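Side-chain contact in molybdopterin biosynthesis enzyme, MoaB (Thermus thermophilus, PDB 3MCH), which probably takes part in molybdenum cofactor biosynthesis as a molybdopterin-binding protein of the MogA/MoaB family, assembled from three chains: residues P144-P147 and H148-L152. Numbering follows the deposited sequence.
Sequences PVLP and HALSL
The puckered P147 ring and the flat H148 imidazole, neighbours at the start of helix 146-154, turn to different surroundings: the proline packs against P34, F35 and W158 of its own chain, while H148 packs against L112 of a second subunit. The helix flanks the mixed beta-sheet of the alpha/beta MogA/MoaB fold and so lies between that sheet and a neighbour in the trimer. Three i to i+4 backbone bonds open the helix. A149 N donates to V145 O at 3.0 Å. L150 N meets L146 O in the straightest of the three (2.9 Å, N-H...O angle 165°), and S151 N reaches P147 O at 2.9 Å. One residue earlier in the same series a water takes the place of the direct bond, donating to P144 O and accepting from H148 N, both at 3.0 Å, so the amide is satisfied although the direct bond is missing. Toward the sheet, L146 and L150 lie side by side and point the same way, with L146 CG 4.0 Å from L150 CD1. Their first torsions differ: L146 CG is anti to its own N (chi1 -162°) and leans to the carbonyl side, whereas L150 CG lies beside its N, which brings it back over L146 O. Both leucines pack on F35, L65 and L124, in three strands of the sheet. V145 and A149 instead meet M109 and L74 of the second subunit, and A149 CB sits 3.3 Å from V145 O. S151 OG, held between its own N and carbonyl carbon (chi1 62°), folds back to donate to H148 O at 2.7 Å, on the same face of that carbonyl as L152 N.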
ATOM      1  N   PRO B 144      -3.939   6.001 -17.747  1.00 15.16           N
ATOM      2  CA  PRO B 144      -3.893   4.828 -18.627  1.00 16.40           C
ATOM      3  C   PRO B 144      -4.819   3.664 -18.274  1.00 16.76           C
ATOM      4  O   PRO B 144      -5.260   2.932 -19.159  1.00 18.44           O
ATOM      5  CB  PRO B 144      -2.422   4.419 -18.579  1.00 15.86           C
ATOM      6  CG  PRO B 144      -1.724   5.725 -18.407  1.00 16.79           C
ATOM      7  CD  PRO B 144      -2.579   6.400 -17.344  1.00 15.82           C
ATOM      8  N   VAL B 145      -5.109   3.491 -16.987  1.00 15.53           N
ATOM      9  CA  VAL B 145      -5.961   2.393 -16.551  1.00 15.56           C
ATOM     10  C   VAL B 145      -7.286   2.871 -15.969  1.00 15.46           C
ATOM     11  O   VAL B 145      -8.083   2.068 -15.499  1.00 15.19           O
ATOM     12  CB  VAL B 145      -5.248   1.526 -15.486  1.00 17.54           C
ATOM     13  CG1 VAL B 145      -3.951   0.968 -16.054  1.00 18.35           C
ATOM     14  CG2 VAL B 145      -4.966   2.353 -14.233  1.00 16.01           C
ATOM     15  N   LEU B 146      -7.519   4.178 -16.013  1.00 15.82           N
ATOM     16  CA  LEU B 146      -8.740   4.742 -15.454  1.00 15.60           C
ATOM     17  C   LEU B 146     -10.011   4.287 -16.177  1.00 14.71           C
ATOM     18  O   LEU B 146     -10.992   3.916 -15.530  1.00 14.60           O
ATOM     19  CB  LEU B 146      -8.637   6.271 -15.428  1.00 14.83           C
ATOM     20  CG  LEU B 146      -9.597   7.019 -14.505  1.00 18.42           C
ATOM     21  CD1 LEU B 146      -9.586   6.388 -13.114  1.00 19.79           C
ATOM     22  CD2 LEU B 146      -9.177   8.471 -14.421  1.00 18.97           C
ATOM     23  N   PRO B 147     -10.025   4.315 -17.522  1.00 14.96           N
ATOM     24  CA  PRO B 147     -11.246   3.869 -18.203  1.00 15.65           C
ATOM     25  C   PRO B 147     -11.577   2.407 -17.878  1.00 15.74           C
ATOM     26  O   PRO B 147     -12.729   2.072 -17.601  1.00 15.28           O
ATOM     27  CB  PRO B 147     -10.913   4.069 -19.677  1.00 16.29           C
ATOM     28  CG  PRO B 147      -9.986   5.256 -19.650  1.00 16.46           C
ATOM     29  CD  PRO B 147      -9.082   4.921 -18.479  1.00 15.35           C
ATOM     30  N   HIS B 148     -10.565   1.540 -17.915  1.00 16.77           N
ATOM     31  CA  HIS B 148     -10.779   0.124 -17.617  1.00 16.78           C
ATOM     32  C   HIS B 148     -11.325  -0.027 -16.200  1.00 16.71           C
ATOM     33  O   HIS B 148     -12.262  -0.789 -15.956  1.00 17.26           O
ATOM     34  CB  HIS B 148      -9.468  -0.665 -17.740  1.00 19.08           C
ATOM     35  CG  HIS B 148      -9.639  -2.145 -17.569  1.00 25.67           C
ATOM     36  ND1 HIS B 148     -10.214  -2.945 -18.534  1.00 27.99           N
ATOM     37  CD2 HIS B 148      -9.339  -2.965 -16.533  1.00 27.28           C
ATOM     38  CE1 HIS B 148     -10.261  -4.193 -18.102  1.00 28.13           C
ATOM     39  NE2 HIS B 148      -9.738  -4.233 -16.890  1.00 27.11           N
ATOM     40  N   ALA B 149     -10.724   0.701 -15.266  1.00 14.90           N
ATOM     41  CA  ALA B 149     -11.148   0.663 -13.875  1.00 13.76           C
ATOM     42  C   ALA B 149     -12.614   1.061 -13.737  1.00 13.90           C
ATOM     43  O   ALA B 149     -13.395   0.385 -13.062  1.00 13.59           O
ATOM     44  CB  ALA B 149     -10.280   1.605 -13.047  1.00 14.83           C
ATOM     45  N   LEU B 150     -12.980   2.167 -14.372  1.00 13.06           N
ATOM     46  CA  LEU B 150     -14.352   2.660 -14.300  1.00 13.32           C
ATOM     47  C   LEU B 150     -15.360   1.707 -14.936  1.00 15.41           C
ATOM     48  O   LEU B 150     -16.473   1.565 -14.436  1.00 15.79           O
ATOM     49  CB  LEU B 150     -14.448   4.053 -14.945  1.00 12.44           C
ATOM     50  CG  LEU B 150     -13.850   5.161 -14.070  1.00 12.07           C
ATOM     51  CD1 LEU B 150     -13.575   6.409 -14.899  1.00 12.23           C
ATOM     52  CD2 LEU B 150     -14.805   5.467 -12.921  1.00 12.02           C
ATOM     53  N   SER B 151     -14.979   1.042 -16.024  1.00 16.56           N
ATOM     54  CA  SER B 151     -15.909   0.119 -16.670  1.00 18.81           C
ATOM     55  C   SER B 151     -16.264  -1.036 -15.729  1.00 20.17           C
ATOM     56  O   SER B 151     -17.400  -1.508 -15.717  1.00 20.62           O
ATOM     57  CB  SER B 151     -15.335  -0.416 -17.992  1.00 21.77           C
ATOM     58  OG  SER B 151     -14.145  -1.160 -17.797  1.00 26.78           O
ATOM     59  N   LEU B 152     -15.301  -1.470 -14.922  1.00 18.65           N
ATOM     60  CA  LEU B 152     -15.538  -2.560 -13.979  1.00 19.84           C
ATOM     61  C   LEU B 152     -16.389  -2.111 -12.796  1.00 19.47           C
ATOM     62  O   LEU B 152     -17.318  -2.804 -12.381  1.00 20.60           O
ATOM     63  CB  LEU B 152     -14.207  -3.118 -13.474  1.00 20.45           C
ATOM     64  CG  LEU B 152     -13.397  -3.889 -14.519  1.00 21.31           C
ATOM     65  CD1 LEU B 152     -12.101  -4.386 -13.894  1.00 23.31           C
ATOM     66  CD2 LEU B 152     -14.223  -5.065 -15.042  1.00 22.51           C
TER
HETATM   67  O   HOH W   1      -7.993   1.687 -19.473  1.00 24.08           O